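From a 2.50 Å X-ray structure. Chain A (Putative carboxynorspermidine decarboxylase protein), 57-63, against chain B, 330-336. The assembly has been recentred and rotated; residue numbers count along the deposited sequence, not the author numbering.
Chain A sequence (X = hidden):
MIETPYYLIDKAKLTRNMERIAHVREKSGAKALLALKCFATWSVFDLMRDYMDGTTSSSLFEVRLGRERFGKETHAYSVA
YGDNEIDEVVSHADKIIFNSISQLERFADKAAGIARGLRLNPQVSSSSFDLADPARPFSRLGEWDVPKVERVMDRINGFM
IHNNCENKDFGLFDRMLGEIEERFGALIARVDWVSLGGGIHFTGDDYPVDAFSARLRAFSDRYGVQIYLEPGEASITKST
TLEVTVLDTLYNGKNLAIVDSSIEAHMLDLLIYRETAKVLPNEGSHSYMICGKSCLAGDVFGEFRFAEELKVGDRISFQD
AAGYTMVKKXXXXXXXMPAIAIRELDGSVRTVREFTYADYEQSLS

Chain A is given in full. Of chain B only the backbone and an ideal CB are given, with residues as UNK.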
# COMPACT_ATOMS: atom_id res chain seq x y z
N SER A 57 -5.23 -19.78 -2.39
CA SER A 57 -4.98 -18.57 -3.11
C SER A 57 -6.25 -17.84 -3.46
O SER A 57 -7.35 -18.40 -3.38
CB SER A 57 -4.32 -18.93 -4.40
OG SER A 57 -3.03 -19.36 -4.07
N SER A 58 -6.08 -16.59 -3.88
CA SER A 58 -7.20 -15.76 -4.23
C SER A 58 -6.83 -14.85 -5.39
O SER A 58 -7.33 -13.72 -5.48
CB SER A 58 -7.60 -14.92 -3.01
OG SER A 58 -6.52 -14.12 -2.62
N SER A 59 -5.94 -15.33 -6.27
CA SER A 59 -5.65 -14.62 -7.49
C SER A 59 -4.84 -15.52 -8.37
O SER A 59 -4.30 -16.50 -7.87
CB SER A 59 -4.85 -13.37 -7.20
OG SER A 59 -3.55 -13.74 -6.78
N LEU A 60 -4.74 -15.18 -9.65
CA LEU A 60 -3.95 -15.97 -10.59
C LEU A 60 -2.49 -16.07 -10.14
O LEU A 60 -1.92 -17.16 -10.05
CB LEU A 60 -4.01 -15.39 -12.01
CG LEU A 60 -3.16 -16.11 -13.07
CD1 LEU A 60 -3.44 -17.60 -13.14
CD2 LEU A 60 -3.37 -15.44 -14.47
N PHE A 61 -1.92 -14.92 -9.84
CA PHE A 61 -0.53 -14.88 -9.41
C PHE A 61 -0.23 -15.72 -8.19
O PHE A 61 0.80 -16.40 -8.15
CB PHE A 61 -0.07 -13.45 -9.26
CG PHE A 61 0.10 -12.78 -10.58
CD1 PHE A 61 -0.03 -13.52 -11.76
CD2 PHE A 61 0.45 -11.43 -10.66
CE1 PHE A 61 0.16 -12.95 -13.02
CE2 PHE A 61 0.66 -10.83 -11.92
CZ PHE A 61 0.51 -11.60 -13.10
N GLU A 62 -1.15 -15.74 -7.24
CA GLU A 62 -1.02 -16.55 -6.02
C GLU A 62 -1.14 -18.03 -6.28
O GLU A 62 -0.38 -18.81 -5.72
CB GLU A 62 -2.06 -16.15 -4.96
CG GLU A 62 -1.68 -14.88 -4.21
CD GLU A 62 -2.60 -14.55 -3.04
OE1 GLU A 62 -3.62 -15.26 -2.84
OE2 GLU A 62 -2.28 -13.57 -2.30
N VAL A 63 -2.08 -18.43 -7.12
CA VAL A 63 -2.26 -19.86 -7.38
C VAL A 63 -1.06 -20.37 -8.14
O VAL A 63 -0.64 -21.50 -7.92
CB VAL A 63 -3.64 -20.26 -8.07
CG1 VAL A 63 -3.71 -19.79 -9.47
CG2 VAL A 63 -3.87 -21.77 -8.03
N UNK B 330 0.65 -1.81 -4.82
CA UNK B 330 1.26 -3.00 -4.24
C UNK B 330 0.60 -4.32 -4.75
O UNK B 330 -0.41 -4.30 -5.50
CB UNK B 330 1.16 -2.92 -2.72
N UNK B 331 1.13 -5.45 -4.29
CA UNK B 331 0.74 -6.77 -4.76
C UNK B 331 -0.22 -7.48 -3.80
O UNK B 331 -0.29 -8.71 -3.76
CB UNK B 331 1.99 -7.63 -4.97
N UNK B 332 -0.95 -6.70 -3.01
CA UNK B 332 -1.93 -7.25 -2.11
C UNK B 332 -2.83 -8.27 -2.81
O UNK B 332 -3.38 -7.98 -3.91
CB UNK B 332 -2.77 -6.12 -1.51
N UNK B 333 -2.97 -9.44 -2.19
CA UNK B 333 -3.75 -10.56 -2.69
C UNK B 333 -3.16 -11.21 -3.95
O UNK B 333 -3.73 -12.16 -4.48
CB UNK B 333 -5.18 -10.09 -2.98
N UNK B 334 -2.02 -10.72 -4.41
CA UNK B 334 -1.51 -11.06 -5.72
C UNK B 334 -2.38 -10.58 -6.88
O UNK B 334 -2.18 -11.01 -8.03
CB UNK B 334 -1.34 -12.58 -5.81
N UNK B 335 -3.35 -9.72 -6.63
CA UNK B 335 -4.11 -9.20 -7.78
C UNK B 335 -3.21 -8.52 -8.81
O UNK B 335 -2.17 -7.94 -8.49
CB UNK B 335 -5.17 -8.21 -7.30
N UNK B 336 -3.61 -8.68 -10.07
CA UNK B 336 -2.92 -8.09 -11.20
C UNK B 336 -2.68 -6.60 -11.00
O UNK B 336 -3.61 -5.87 -10.64
CB UNK B 336 -3.72 -8.33 -12.48

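Position 330 of chain B lies beyond the reach of the A stretch: no atom of the A stretch comes within 5.5 Å of its ideal CB, so this interface leaves the choice open. The residue is B:Asn330. Its side chain serves its own loop: OD1 of B:Asn330 accepts a hydrogen bond from the backbone N of position 332 at 3.1 Å.

At position 331 the CA-to-CB bond points sideways, and again nothing of the A stretch lies within 5.5 Å of the ideal CB. A short side chain would therefore miss the partner, whereas a long one could bend back to the ring of A:Phe61; a large apolar or aromatic group would suit, and a long flexible chain is not excluded. The deposited residue is B:Trp331. With chi1 at -78° (m), its indole approaches A:Phe61, where CZ3 of B:Trp331 lies 3.6 Å from CD2 of A:Phe61, at the edge of the phenylalanine ring. The six-membered ring and the A:Phe61 ring have centroids 5.8 Å apart and planes at 53°, an oblique apolar contact.

Position 332 directs its CB away from chain A, which thus sets no requirement. It is B:Phe332; CD1 of B:Phe332, its nearest side-chain atom, lies 7.2 Å from OE2 of A:Glu62.

Position 333 has phi/psi of 68/2°, a left-handed conformation that glycine adopts readily and asparagine tolerates better than most residues. Its CB points sideways, with OG of A:Ser58 4.3 Å away from the ideal CB and OE2 of A:Glu62 4.6 Å away. Small or polar side chains would fit these surroundings, with glycine, asparagine or aspartate plausible on backbone grounds, although the nearby carboxylate makes an acid less attractive. The residue is B:Asn333, and the defined interaction belongs to its backbone: OG of A:Ser59 donates a hydrogen bond to O of B:Asn333 at 2.8 Å. The same OG of A:Ser59 accepts from N of A:Glu62 at 3.2 Å as the helix N-cap, so one hydroxyl both caps the helix and holds the partner chain.

Position 334 is the most restrictive. Its phi is 65°, and the ideal CB, directed toward chain A, would fall 2.7 Å from OG of A:Ser59 and 2.8 Å from CG of A:Glu62, both clashes. Backbone angle and lack of space agree on glycine, and B:Gly334 is found. Its carbonyl O packs 3.5 Å from CB of A:Phe61 and accepts from a water at 2.6 Å; that water in turn accepts from N of A:Phe61 at 2.9 Å, linking the first turn of the helix to this loop.

At position 335 CB points away, with CB of A:Ser59 5.2 Å from its ideal position, so many side chains would be tolerated. B:Val335 contributes chiefly backbone, its N lying 4.0 Å from CB of A:Ser59.

Position 336 points sideways, its ideal CB 5.1 Å from CE2 of A:Phe61; varied side chains could pass the ring. B:Lys336 extends with all four chi angles t, and its end leads away from chain A.

Chain B, residues 330-336: NWFNGVK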
# COMPACT_ATOMS: atom_id res chain seq x y z
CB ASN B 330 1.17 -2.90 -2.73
CG ASN B 330 -0.25 -2.73 -2.27
OD1 ASN B 330 -0.99 -3.71 -2.15
ND2 ASN B 330 -0.68 -1.47 -2.07
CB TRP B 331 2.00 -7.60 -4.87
CG TRP B 331 2.76 -7.31 -6.07
CD1 TRP B 331 4.01 -6.78 -6.13
CD2 TRP B 331 2.34 -7.52 -7.43
NE1 TRP B 331 4.40 -6.66 -7.44
CE2 TRP B 331 3.40 -7.11 -8.26
CE3 TRP B 331 1.17 -8.03 -8.02
CZ2 TRP B 331 3.34 -7.19 -9.66
CZ3 TRP B 331 1.10 -8.12 -9.41
CH2 TRP B 331 2.18 -7.71 -10.21
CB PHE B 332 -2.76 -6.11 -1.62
CG PHE B 332 -3.86 -6.52 -0.72
CD1 PHE B 332 -3.59 -7.10 0.53
CD2 PHE B 332 -5.18 -6.32 -1.10
CE1 PHE B 332 -4.63 -7.47 1.38
CE2 PHE B 332 -6.24 -6.68 -0.24
CZ PHE B 332 -5.96 -7.24 0.99
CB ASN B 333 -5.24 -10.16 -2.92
CG ASN B 333 -6.14 -10.40 -1.67
OD1 ASN B 333 -5.69 -10.28 -0.53
ND2 ASN B 333 -7.41 -10.75 -1.92
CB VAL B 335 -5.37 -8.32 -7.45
CG1 VAL B 335 -6.27 -9.00 -6.44
CG2 VAL B 335 -4.98 -6.94 -7.01
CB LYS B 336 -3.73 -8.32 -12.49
CG LYS B 336 -2.81 -8.33 -13.70
CD LYS B 336 -3.54 -8.34 -15.03
CE LYS B 336 -2.52 -8.12 -16.14
NZ LYS B 336 -3.20 -7.43 -17.28
O HOH W 1 -3.10 -12.26 -10.16
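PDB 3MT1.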